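Local coordinates for putative branched-chain amino acid transport system substrate-binding protein (Rhodopseudomonas palustris, PDB 3TX6) that probably binds aromatic acids related to p-coumaric acid in the periplasm, as the solute-binding component of an ABC transporter, at residues V72-V83 / V94-P103; I135-D145 / G163-R174. All coordinates share one frame; numbering follows the deposited sequence.

Contact 1: residues V72-V83 / V94-P103; sequences VIMGSSVTPPTV and VPHIALAPLP. With ENO (3-(4-hydroxy-phenyl)pyruvic acid), chain D.
CG of His96 is anti to the backbone N (chi1 169°), which carries the ring toward Gly75. His96 NE2 gives Gly75 O a nearly straight bond of 2.8 Å. The oxygen lies in the ring plane, although the donor is tilted from the carbonyl plane. Leu99 N reaches Gly75 O more weakly, at 3.4 Å. ND1 on the far side of the ring is held by Ser112, so both ring nitrogens are engaged. Thr82 holds OG1 beside its backbone N (chi1 -61°), which sends the methyl CG2 to Ala98, with CG2 and CB 3.6 Å apart. Thr82 OG1 accepts from Ser76 N and donates to Val78 O. Ala100 CB presses on Thr82 OG1 at 3.3 Å. Strand 72-75, helix 79-92 and strand 96-98 form a beta-alpha-beta unit of the periplasmic binding protein fold, and its two parallel strands are joined by bonds such as Ile97 N to Ile73 O at 2.8 Å. Val78 is the N-cap of the helix. The next residue, Thr79, sends its N to carboxylate atom O2 of the bound hydroxyphenylpyruvate at 2.8 Å and 170°. Thr79 OG1 sits 2.7 Å from Pro101 O and 2.9 Å from the ligand keto oxygen O4. Pro101 CD and Ala100 CB also border O4.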
loop_
_atom_site.group_PDB
_atom_site.type_symbol
_atom_site.label_atom_id
_atom_site.label_comp_id
_atom_site.label_asym_id
_atom_site.label_seq_id
_atom_site.Cartn_x
_atom_site.Cartn_y
_atom_site.Cartn_z
ATOM N N VAL A 72 5.118 4.715 -18.497
ATOM C CA VAL A 72 4.519 4.119 -17.284
ATOM C C VAL A 72 4.010 5.237 -16.401
ATOM O O VAL A 72 4.666 6.296 -16.313
ATOM C CB VAL A 72 5.583 3.296 -16.478
ATOM C CG1 VAL A 72 5.001 2.629 -15.249
ATOM C CG2 VAL A 72 6.238 2.249 -17.389
ATOM N N ILE A 73 2.885 4.996 -15.727
ATOM C CA ILE A 73 2.383 5.912 -14.714
ATOM C C ILE A 73 2.216 5.180 -13.393
ATOM O O ILE A 73 1.965 3.967 -13.361
ATOM C CB ILE A 73 1.123 6.673 -15.182
ATOM C CG1 ILE A 73 -0.063 5.817 -15.371
ATOM C CG2 ILE A 73 1.435 7.483 -16.411
ATOM C CD1 ILE A 73 -1.332 6.615 -15.710
HETATM N N MSE A 74 2.420 5.914 -12.305
HETATM C CA MSE A 74 2.375 5.352 -10.966
HETATM C C MSE A 74 1.534 6.241 -10.069
HETATM O O MSE A 74 1.464 7.445 -10.231
HETATM C CB MSE A 74 3.770 5.291 -10.324
HETATM C CG MSE A 74 4.795 4.604 -11.203
HETATM SE SE MSE A 74 6.544 4.535 -10.362
HETATM C CE MSE A 74 5.945 4.673 -8.530
ATOM N N GLY A 75 0.869 5.613 -9.112
ATOM C CA GLY A 75 0.174 6.341 -8.069
ATOM C C GLY A 75 -1.179 5.728 -7.797
ATOM O O GLY A 75 -1.537 4.681 -8.370
ATOM N N SER A 76 -1.973 6.325 -6.926
ATOM C CA SER A 76 -1.624 7.426 -6.051
ATOM C C SER A 76 -1.371 6.793 -4.662
ATOM O O SER A 76 -1.060 5.630 -4.571
ATOM C CB SER A 76 -2.777 8.473 -6.067
ATOM O OG SER A 76 -2.560 9.551 -5.158
ATOM N N SER A 77 -1.517 7.592 -3.595
ATOM C CA SER A 77 -1.153 7.166 -2.244
ATOM C C SER A 77 -2.302 6.491 -1.473
ATOM O O SER A 77 -2.089 5.792 -0.488
ATOM C CB SER A 77 -0.652 8.373 -1.431
ATOM O OG SER A 77 0.501 8.954 -2.050
ATOM N N VAL A 78 -3.522 6.820 -1.866
ATOM C CA VAL A 78 -4.735 6.341 -1.206
ATOM C C VAL A 78 -5.703 5.898 -2.305
ATOM O O VAL A 78 -5.493 6.211 -3.487
ATOM C CB VAL A 78 -5.334 7.352 -0.205
ATOM C CG1 VAL A 78 -4.456 7.460 1.042
ATOM C CG2 VAL A 78 -5.569 8.715 -0.881
ATOM N N THR A 79 -6.708 5.111 -1.911
ATOM C CA THR A 79 -7.537 4.419 -2.903
ATOM C C THR A 79 -8.322 5.318 -3.856
ATOM O O THR A 79 -8.274 5.064 -5.059
ATOM C CB THR A 79 -8.435 3.344 -2.244
ATOM O OG1 THR A 79 -7.578 2.397 -1.588
ATOM C CG2 THR A 79 -9.319 2.651 -3.269
ATOM N N PRO A 80 -9.006 6.365 -3.369
ATOM C CA PRO A 80 -9.848 7.123 -4.316
ATOM C C PRO A 80 -9.069 7.734 -5.513
ATOM O O PRO A 80 -9.476 7.552 -6.657
ATOM C CB PRO A 80 -10.541 8.175 -3.413
ATOM C CG PRO A 80 -10.631 7.448 -2.095
ATOM C CD PRO A 80 -9.281 6.769 -1.993
ATOM N N PRO A 81 -7.949 8.407 -5.268
ATOM C CA PRO A 81 -7.215 8.920 -6.447
ATOM C C PRO A 81 -6.573 7.784 -7.298
ATOM O O PRO A 81 -6.284 7.973 -8.486
ATOM C CB PRO A 81 -6.160 9.822 -5.825
ATOM C CG PRO A 81 -5.993 9.335 -4.434
ATOM C CD PRO A 81 -7.369 8.870 -4.017
ATOM N N THR A 82 -6.276 6.630 -6.681
ATOM C CA THR A 82 -5.654 5.501 -7.381
ATOM C C THR A 82 -6.649 4.899 -8.378
ATOM O O THR A 82 -6.275 4.541 -9.527
ATOM C CB THR A 82 -5.153 4.442 -6.389
ATOM O OG1 THR A 82 -4.172 5.035 -5.553
ATOM C CG2 THR A 82 -4.504 3.224 -7.079
ATOM N N VAL A 83 -7.923 4.825 -7.983
ATOM C CA VAL A 83 -8.975 4.436 -8.916
ATOM C C VAL A 83 -8.999 5.376 -10.131
ATOM O O VAL A 83 -9.051 4.919 -11.287
ATOM C CB VAL A 83 -10.338 4.326 -8.221
ATOM C CG1 VAL A 83 -11.473 4.204 -9.247
ATOM C CG2 VAL A 83 -10.351 3.125 -7.231
ATOM N N VAL A 94 -1.757 2.869 -21.095
ATOM C CA VAL A 94 -0.454 3.072 -20.505
ATOM C C VAL A 94 -0.353 2.200 -19.235
ATOM O O VAL A 94 -1.231 2.213 -18.411
ATOM C CB VAL A 94 -0.235 4.548 -20.136
ATOM C CG1 VAL A 94 1.168 4.737 -19.495
ATOM C CG2 VAL A 94 -0.412 5.440 -21.366
ATOM N N PRO A 95 0.768 1.464 -19.080
ATOM C CA PRO A 95 0.944 0.698 -17.850
ATOM C C PRO A 95 0.849 1.586 -16.626
ATOM O O PRO A 95 1.469 2.662 -16.560
ATOM C CB PRO A 95 2.345 0.105 -17.990
ATOM C CG PRO A 95 2.527 -0.010 -19.498
ATOM C CD PRO A 95 1.839 1.192 -20.058
ATOM N N HIS A 96 0.133 1.085 -15.632
ATOM C CA HIS A 96 -0.073 1.777 -14.372
ATOM C C HIS A 96 0.329 0.898 -13.234
ATOM O O HIS A 96 -0.189 -0.217 -13.080
ATOM C CB HIS A 96 -1.570 2.139 -14.270
ATOM C CG HIS A 96 -1.975 2.612 -12.908
ATOM N ND1 HIS A 96 -3.172 2.275 -12.336
ATOM C CD2 HIS A 96 -1.306 3.434 -11.988
ATOM C CE1 HIS A 96 -3.238 2.837 -11.114
ATOM N NE2 HIS A 96 -2.098 3.538 -10.896
ATOM N N ILE A 97 1.261 1.385 -12.406
ATOM C CA ILE A 97 1.607 0.693 -11.174
ATOM C C ILE A 97 1.004 1.477 -9.991
ATOM O O ILE A 97 1.413 2.623 -9.694
ATOM C CB ILE A 97 3.134 0.545 -10.995
ATOM C CG1 ILE A 97 3.729 -0.277 -12.122
ATOM C CG2 ILE A 97 3.415 -0.121 -9.682
ATOM C CD1 ILE A 97 5.262 -0.352 -12.157
ATOM N N ALA A 98 -0.033 0.893 -9.393
ATOM C CA ALA A 98 -0.758 1.483 -8.281
ATOM C C ALA A 98 0.085 1.443 -7.015
ATOM O O ALA A 98 0.684 0.409 -6.713
ATOM C CB ALA A 98 -2.115 0.790 -8.088
ATOM N N LEU A 99 0.003 2.528 -6.231
ATOM C CA LEU A 99 0.713 2.628 -4.950
ATOM C C LEU A 99 -0.248 2.584 -3.729
ATOM O O LEU A 99 0.199 2.747 -2.596
ATOM C CB LEU A 99 1.623 3.857 -4.936
ATOM C CG LEU A 99 2.673 3.957 -6.042
ATOM C CD1 LEU A 99 3.527 5.245 -5.894
ATOM C CD2 LEU A 99 3.574 2.714 -6.165
ATOM N N ALA A 100 -1.531 2.307 -3.981
ATOM C CA ALA A 100 -2.558 2.061 -2.971
ATOM C C ALA A 100 -3.378 0.893 -3.443
ATOM O O ALA A 100 -3.451 0.659 -4.626
ATOM C CB ALA A 100 -3.472 3.261 -2.803
ATOM N N PRO A 101 -3.867 0.079 -2.496
ATOM C CA PRO A 101 -4.721 -1.011 -2.930
ATOM C C PRO A 101 -5.973 -0.359 -3.592
ATOM O O PRO A 101 -6.346 0.803 -3.333
ATOM C CB PRO A 101 -4.940 -1.829 -1.672
ATOM C CG PRO A 101 -4.606 -0.974 -0.546
ATOM C CD PRO A 101 -3.796 0.190 -1.038
ATOM N N LEU A 102 -6.492 -1.012 -4.575
ATOM C CA LEU A 102 -7.722 -0.587 -5.167
ATOM C C LEU A 102 -8.440 -1.847 -5.642
ATOM O O LEU A 102 -7.794 -2.903 -5.850
ATOM C CB LEU A 102 -7.445 0.352 -6.365
ATOM C CG LEU A 102 -6.970 -0.259 -7.659
ATOM C CD1 LEU A 102 -7.227 0.696 -8.824
ATOM C CD2 LEU A 102 -5.498 -0.627 -7.507
ATOM N N PRO A 103 -9.756 -1.733 -5.816
ATOM C CA PRO A 103 -10.491 -2.802 -6.458
ATOM C C PRO A 103 -10.103 -2.875 -7.941
ATOM O O PRO A 103 -10.416 -1.957 -8.724
ATOM C CB PRO A 103 -11.960 -2.376 -6.291
ATOM C CG PRO A 103 -11.954 -1.243 -5.321
ATOM C CD PRO A 103 -10.628 -0.601 -5.436
HETATM O O4 ENO D . -5.247 2.775 0.156
HETATM C C9 ENO D . -1.984 2.573 1.130
HETATM C C8 ENO D . -0.955 1.672 0.953
HETATM C C7 ENO D . -0.956 0.433 1.613
HETATM C C6 ENO D . -2.061 0.094 2.369
HETATM C C5 ENO D . -3.098 1.000 2.572
HETATM C C4 ENO D . -3.081 2.255 1.938
HETATM O O3 ENO D . 0.094 -0.445 1.378
HETATM C C3 ENO D . -4.158 3.269 2.200
HETATM C C2 ENO D . -5.277 3.385 1.238
HETATM C C1 ENO D . -6.335 4.333 1.559
HETATM O O2 ENO D . -7.256 4.478 0.728
HETATM O O1 ENO D . -6.322 4.980 2.649
#

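Contact 2: residues I135-D145 / G163-R174; sequences IKTVGYIGYSD and GLKIVAEERFAR. With ENO (3-(4-hydroxy-phenyl)pyruvic acid), chain D.
The aliphatic part of Arg174 lies over one face of the Tyr143 ring while its guanidinium edge serves two carboxylates, those of Asp145 and of the bound hydroxyphenylpyruvate. CG of Arg174 sits 3.8 Å from the Tyr143 ring centroid, a CH-pi contact over the centre. Further along, the guanidinium sits beyond the rim at CD2 and CE2, its own face toward CE2 and its plane 38° from the ring. Arg174 NE forms a salt bridge with Asp145 OD2 at 2.7 Å, on the syn lone pair and in the guanidinium plane. Asp145 therefore probably fixes the rotation of the arginine and offsets part of its charge. NH1 and NH2 of Arg174 take ligand O2 at 2.7 Å and ligand O1 at 2.9 Å. Tyr143 in turn points an edge at the face of Phe172, an offset edge-to-face pair with planes at 62°, and its OH is held by Ser199.

Strands 137-143 and 165-172 run parallel in a beta-alpha-beta unit, joined by helix 146-161, for which Asp145 is the N-cap. Strand 165-172 is at the edge of its sheet. Near its end Arg171 bends at chi2 (-61°). This helps bring NH1 back to Tyr143 O at 3.0 Å, while NE and NH2 both grip Glu169 OE2. Asp149 of the helix also takes NH1. The edge of the Tyr140 ring comes over the guanidinium face, with CE2 3.8 Å from Arg171 NE. A leucine in place of Arg171 would probably leave Glu169 and Asp149 without their shared positive mate and Tyr143 O without this bond. At Gly142 a side chain would run into Tyr140 OH.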
loop_
_atom_site.group_PDB
_atom_site.type_symbol
_atom_site.label_atom_id
_atom_site.label_comp_id
_atom_site.label_asym_id
_atom_site.label_seq_id
_atom_site.Cartn_x
_atom_site.Cartn_y
_atom_site.Cartn_z
ATOM N N ILE A 135 -10.158 -14.784 20.232
ATOM C CA ILE A 135 -11.093 -13.776 19.742
ATOM C C ILE A 135 -12.264 -14.483 19.077
ATOM O O ILE A 135 -12.066 -15.182 18.080
ATOM C CB ILE A 135 -10.449 -12.844 18.729
ATOM C CG1 ILE A 135 -9.164 -12.269 19.323
ATOM C CG2 ILE A 135 -11.455 -11.766 18.279
ATOM C CD1 ILE A 135 -9.407 -11.459 20.544
ATOM N N LYS A 136 -13.465 -14.275 19.600
ATOM C CA LYS A 136 -14.686 -14.840 18.991
ATOM C C LYS A 136 -15.533 -13.768 18.316
ATOM O O LYS A 136 -16.033 -13.963 17.220
ATOM C CB LYS A 136 -15.525 -15.568 20.038
ATOM C CG LYS A 136 -14.777 -16.714 20.718
ATOM C CD LYS A 136 -15.548 -17.356 21.885
ATOM C CE LYS A 136 -14.690 -18.413 22.582
ATOM N NZ LYS A 136 -14.086 -17.939 23.848
ATOM N N THR A 137 -15.700 -12.634 18.987
ATOM C CA THR A 137 -16.522 -11.537 18.474
ATOM C C THR A 137 -15.597 -10.412 18.001
ATOM O O THR A 137 -14.512 -10.196 18.607
ATOM C CB THR A 137 -17.512 -11.017 19.510
ATOM O OG1 THR A 137 -16.785 -10.611 20.703
ATOM C CG2 THR A 137 -18.542 -12.127 19.825
ATOM N N VAL A 138 -16.023 -9.701 16.959
ATOM C CA VAL A 138 -15.187 -8.668 16.363
ATOM C C VAL A 138 -16.078 -7.475 15.974
ATOM O O VAL A 138 -17.227 -7.630 15.542
ATOM C CB VAL A 138 -14.392 -9.180 15.135
ATOM C CG1 VAL A 138 -15.354 -9.521 14.001
ATOM C CG2 VAL A 138 -13.349 -8.131 14.673
ATOM N N GLY A 139 -15.578 -6.282 16.226
ATOM C CA GLY A 139 -16.246 -5.088 15.705
ATOM C C GLY A 139 -15.336 -4.435 14.655
ATOM O O GLY A 139 -14.142 -4.676 14.623
ATOM N N TYR A 140 -15.941 -3.656 13.787
ATOM C CA TYR A 140 -15.236 -2.915 12.705
ATOM C C TYR A 140 -15.546 -1.447 12.762
ATOM O O TYR A 140 -16.707 -1.054 12.955
ATOM C CB TYR A 140 -15.733 -3.405 11.364
ATOM C CG TYR A 140 -15.029 -2.760 10.169
ATOM C CD1 TYR A 140 -13.707 -3.063 9.876
ATOM C CD2 TYR A 140 -15.701 -1.867 9.312
ATOM C CE1 TYR A 140 -13.066 -2.490 8.768
ATOM C CE2 TYR A 140 -15.050 -1.256 8.250
ATOM C CZ TYR A 140 -13.743 -1.607 7.953
ATOM O OH TYR A 140 -13.061 -1.060 6.898
ATOM N N ILE A 141 -14.483 -0.661 12.572
ATOM C CA ILE A 141 -14.544 0.774 12.374
ATOM C C ILE A 141 -13.603 1.086 11.223
ATOM O O ILE A 141 -12.404 0.819 11.306
ATOM C CB ILE A 141 -14.220 1.616 13.653
ATOM C CG1 ILE A 141 -14.503 3.071 13.327
ATOM C CG2 ILE A 141 -12.826 1.345 14.236
ATOM C CD1 ILE A 141 -14.554 4.042 14.498
ATOM N N GLY A 142 -14.156 1.649 10.171
ATOM C CA GLY A 142 -13.358 1.977 8.984
ATOM C C GLY A 142 -13.994 3.038 8.101
ATOM O O GLY A 142 -15.101 3.517 8.346
ATOM N N TYR A 143 -13.273 3.440 7.064
ATOM C CA TYR A 143 -13.791 4.496 6.183
ATOM C C TYR A 143 -15.075 4.122 5.508
ATOM O O TYR A 143 -15.302 2.956 5.132
ATOM C CB TYR A 143 -12.825 4.884 5.057
ATOM C CG TYR A 143 -11.463 5.381 5.471
ATOM C CD1 TYR A 143 -11.298 6.299 6.495
ATOM C CD2 TYR A 143 -10.345 5.028 4.738
ATOM C CE1 TYR A 143 -10.044 6.768 6.826
ATOM C CE2 TYR A 143 -9.094 5.484 5.064
ATOM C CZ TYR A 143 -8.944 6.392 6.095
ATOM O OH TYR A 143 -7.698 6.850 6.419
ATOM N N SER A 144 -15.878 5.157 5.268
ATOM C CA SER A 144 -17.103 5.077 4.461
ATOM C C SER A 144 -16.771 5.285 2.970
ATOM O O SER A 144 -17.323 6.148 2.300
ATOM C CB SER A 144 -18.131 6.102 4.957
ATOM O OG SER A 144 -17.577 7.400 5.002
ATOM N N ASP A 145 -15.820 4.522 2.455
ATOM C CA ASP A 145 -15.492 4.572 1.005
ATOM C C ASP A 145 -14.911 3.210 0.563
ATOM O O ASP A 145 -14.926 2.273 1.341
ATOM C CB ASP A 145 -14.593 5.776 0.689
ATOM C CG ASP A 145 -13.154 5.639 1.201
ATOM O OD1 ASP A 145 -12.733 4.572 1.631
ATOM O OD2 ASP A 145 -12.456 6.664 1.234
ATOM N N GLY A 163 -14.195 -18.181 11.886
ATOM C CA GLY A 163 -14.759 -18.281 13.222
ATOM C C GLY A 163 -14.933 -16.955 13.931
ATOM O O GLY A 163 -14.937 -16.896 15.151
ATOM N N LEU A 164 -15.090 -15.884 13.171
ATOM C CA LEU A 164 -15.317 -14.576 13.763
ATOM C C LEU A 164 -16.797 -14.229 13.578
ATOM O O LEU A 164 -17.396 -14.506 12.542
ATOM C CB LEU A 164 -14.398 -13.525 13.110
ATOM C CG LEU A 164 -12.896 -13.716 13.259
ATOM C CD1 LEU A 164 -12.173 -12.769 12.305
ATOM C CD2 LEU A 164 -12.470 -13.440 14.715
ATOM N N LYS A 165 -17.397 -13.645 14.608
ATOM C CA LYS A 165 -18.766 -13.129 14.541
ATOM C C LYS A 165 -18.689 -11.617 14.609
ATOM O O LYS A 165 -18.172 -11.062 15.578
ATOM C CB LYS A 165 -19.615 -13.646 15.713
ATOM C CG LYS A 165 -21.103 -13.278 15.636
ATOM C CD LYS A 165 -21.880 -13.726 16.886
ATOM C CE LYS A 165 -23.323 -13.207 16.906
ATOM N NZ LYS A 165 -23.786 -12.959 18.298
ATOM N N ILE A 166 -19.201 -10.954 13.578
ATOM C CA ILE A 166 -19.216 -9.496 13.557
ATOM C C ILE A 166 -20.405 -8.980 14.346
ATOM O O ILE A 166 -21.556 -9.266 14.004
ATOM C CB ILE A 166 -19.304 -8.950 12.140
ATOM C CG1 ILE A 166 -18.088 -9.396 11.324
ATOM C CG2 ILE A 166 -19.367 -7.428 12.169
ATOM C CD1 ILE A 166 -18.276 -9.131 9.842
ATOM N N VAL A 167 -20.115 -8.259 15.422
ATOM C CA VAL A 167 -21.162 -7.769 16.319
ATOM C C VAL A 167 -21.402 -6.274 16.238
ATOM O O VAL A 167 -22.319 -5.734 16.885
ATOM C CB VAL A 167 -20.902 -8.208 17.783
ATOM C CG1 VAL A 167 -20.836 -9.728 17.853
ATOM C CG2 VAL A 167 -19.629 -7.560 18.359
ATOM N N ALA A 168 -20.607 -5.598 15.412
ATOM C CA ALA A 168 -20.739 -4.182 15.254
ATOM C C ALA A 168 -19.944 -3.715 14.041
ATOM O O ALA A 168 -18.787 -4.152 13.830
ATOM C CB ALA A 168 -20.255 -3.444 16.523
ATOM N N GLU A 169 -20.542 -2.777 13.302
ATOM C CA GLU A 169 -19.923 -2.171 12.126
ATOM C C GLU A 169 -20.188 -0.676 12.141
ATOM O O GLU A 169 -21.350 -0.262 12.073
ATOM C CB GLU A 169 -20.485 -2.746 10.831
ATOM C CG GLU A 169 -19.854 -2.104 9.586
ATOM C CD GLU A 169 -20.732 -2.144 8.326
ATOM O OE1 GLU A 169 -21.852 -2.687 8.377
ATOM O OE2 GLU A 169 -20.303 -1.590 7.284
ATOM N N GLU A 170 -19.116 0.110 12.213
ATOM C CA GLU A 170 -19.209 1.560 12.186
ATOM C C GLU A 170 -18.258 2.121 11.144
ATOM O O GLU A 170 -17.166 1.567 10.901
ATOM C CB GLU A 170 -18.843 2.122 13.556
ATOM C CG GLU A 170 -19.777 1.651 14.700
ATOM C CD GLU A 170 -21.141 2.320 14.630
ATOM O OE1 GLU A 170 -21.190 3.529 14.267
ATOM O OE2 GLU A 170 -22.144 1.653 14.948
ATOM N N ARG A 171 -18.685 3.224 10.552
ATOM C CA ARG A 171 -17.908 3.946 9.546
ATOM C C ARG A 171 -17.633 5.394 9.941
ATOM O O ARG A 171 -18.364 5.989 10.713
ATOM C CB ARG A 171 -18.625 3.878 8.189
ATOM C CG ARG A 171 -18.919 2.440 7.698
ATOM C CD ARG A 171 -17.697 1.541 7.463
ATOM N NE ARG A 171 -18.133 0.313 6.780
ATOM C CZ ARG A 171 -17.970 0.019 5.486
ATOM N NH1 ARG A 171 -17.283 0.824 4.648
ATOM N NH2 ARG A 171 -18.509 -1.098 5.009
ATOM N N PHE A 172 -16.568 5.958 9.377
ATOM C CA PHE A 172 -16.300 7.411 9.490
ATOM C C PHE A 172 -15.698 7.856 8.175
ATOM O O PHE A 172 -15.218 6.987 7.417
ATOM C CB PHE A 172 -15.401 7.752 10.676
ATOM C CG PHE A 172 -14.001 7.199 10.628
ATOM C CD1 PHE A 172 -13.738 5.862 10.873
ATOM C CD2 PHE A 172 -12.915 8.052 10.414
ATOM C CE1 PHE A 172 -12.433 5.388 10.915
ATOM C CE2 PHE A 172 -11.612 7.575 10.448
ATOM C CZ PHE A 172 -11.361 6.246 10.719
ATOM N N ALA A 173 -15.781 9.164 7.901
ATOM C CA ALA A 173 -15.154 9.777 6.730
ATOM C C ALA A 173 -13.717 10.220 7.004
ATOM O O ALA A 173 -13.364 10.576 8.151
ATOM C CB ALA A 173 -15.986 10.933 6.226
ATOM N N ARG A 174 -12.875 10.129 5.952
ATOM C CA ARG A 174 -11.451 10.477 6.055
ATOM C C ARG A 174 -11.187 11.783 6.810
ATOM O O ARG A 174 -10.274 11.842 7.637
ATOM C CB ARG A 174 -10.785 10.548 4.666
ATOM C CG ARG A 174 -10.650 9.191 4.012
ATOM C CD ARG A 174 -10.143 9.269 2.570
ATOM N NE ARG A 174 -10.234 7.924 2.013
ATOM C CZ ARG A 174 -9.235 7.047 1.961
ATOM N NH1 ARG A 174 -9.482 5.847 1.503
ATOM N NH2 ARG A 174 -7.997 7.360 2.363
HETATM O O4 ENO D . -5.247 2.775 0.156
HETATM C C9 ENO D . -1.984 2.573 1.130
HETATM C C8 ENO D . -0.955 1.672 0.953
HETATM C C7 ENO D . -0.956 0.433 1.613
HETATM C C6 ENO D . -2.061 0.094 2.369
HETATM C C5 ENO D . -3.098 1.000 2.572
HETATM C C4 ENO D . -3.081 2.255 1.938
HETATM O O3 ENO D . 0.094 -0.445 1.378
HETATM C C3 ENO D . -4.158 3.269 2.200
HETATM C C2 ENO D . -5.277 3.385 1.238
HETATM C C1 ENO D . -6.335 4.333 1.559
HETATM O O2 ENO D . -7.256 4.478 0.728
HETATM O O1 ENO D . -6.322 4.980 2.649
HETATM O O HOH W 1 -17.319 -16.625 17.077
HETATM O O HOH W 2 -14.149 8.896 3.306
#

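How the contacts relate
Both contacts join the two parallel strands of a beta-alpha-beta unit, but in different sheets of the chain. Contact 1 is buried, and its strands lie inside their sheet. Its chemistry is mostly backbone bonds, apolar side chains and neutral polar groups. Contact 2 includes an edge strand and is only partly buried. Lysines and the Glu169 and Arg171 pair go with that edge, whereas the Asp145 and Arg174 pair belongs to the ligand site. The two meet at the ligand, consistent with a cleft between two lobes: contact 1 offers a helix-start amide to the carboxylate, contact 2 a guanidinium. They also touch directly, with Pro80 CD 3.6 Å from Arg174 NH1.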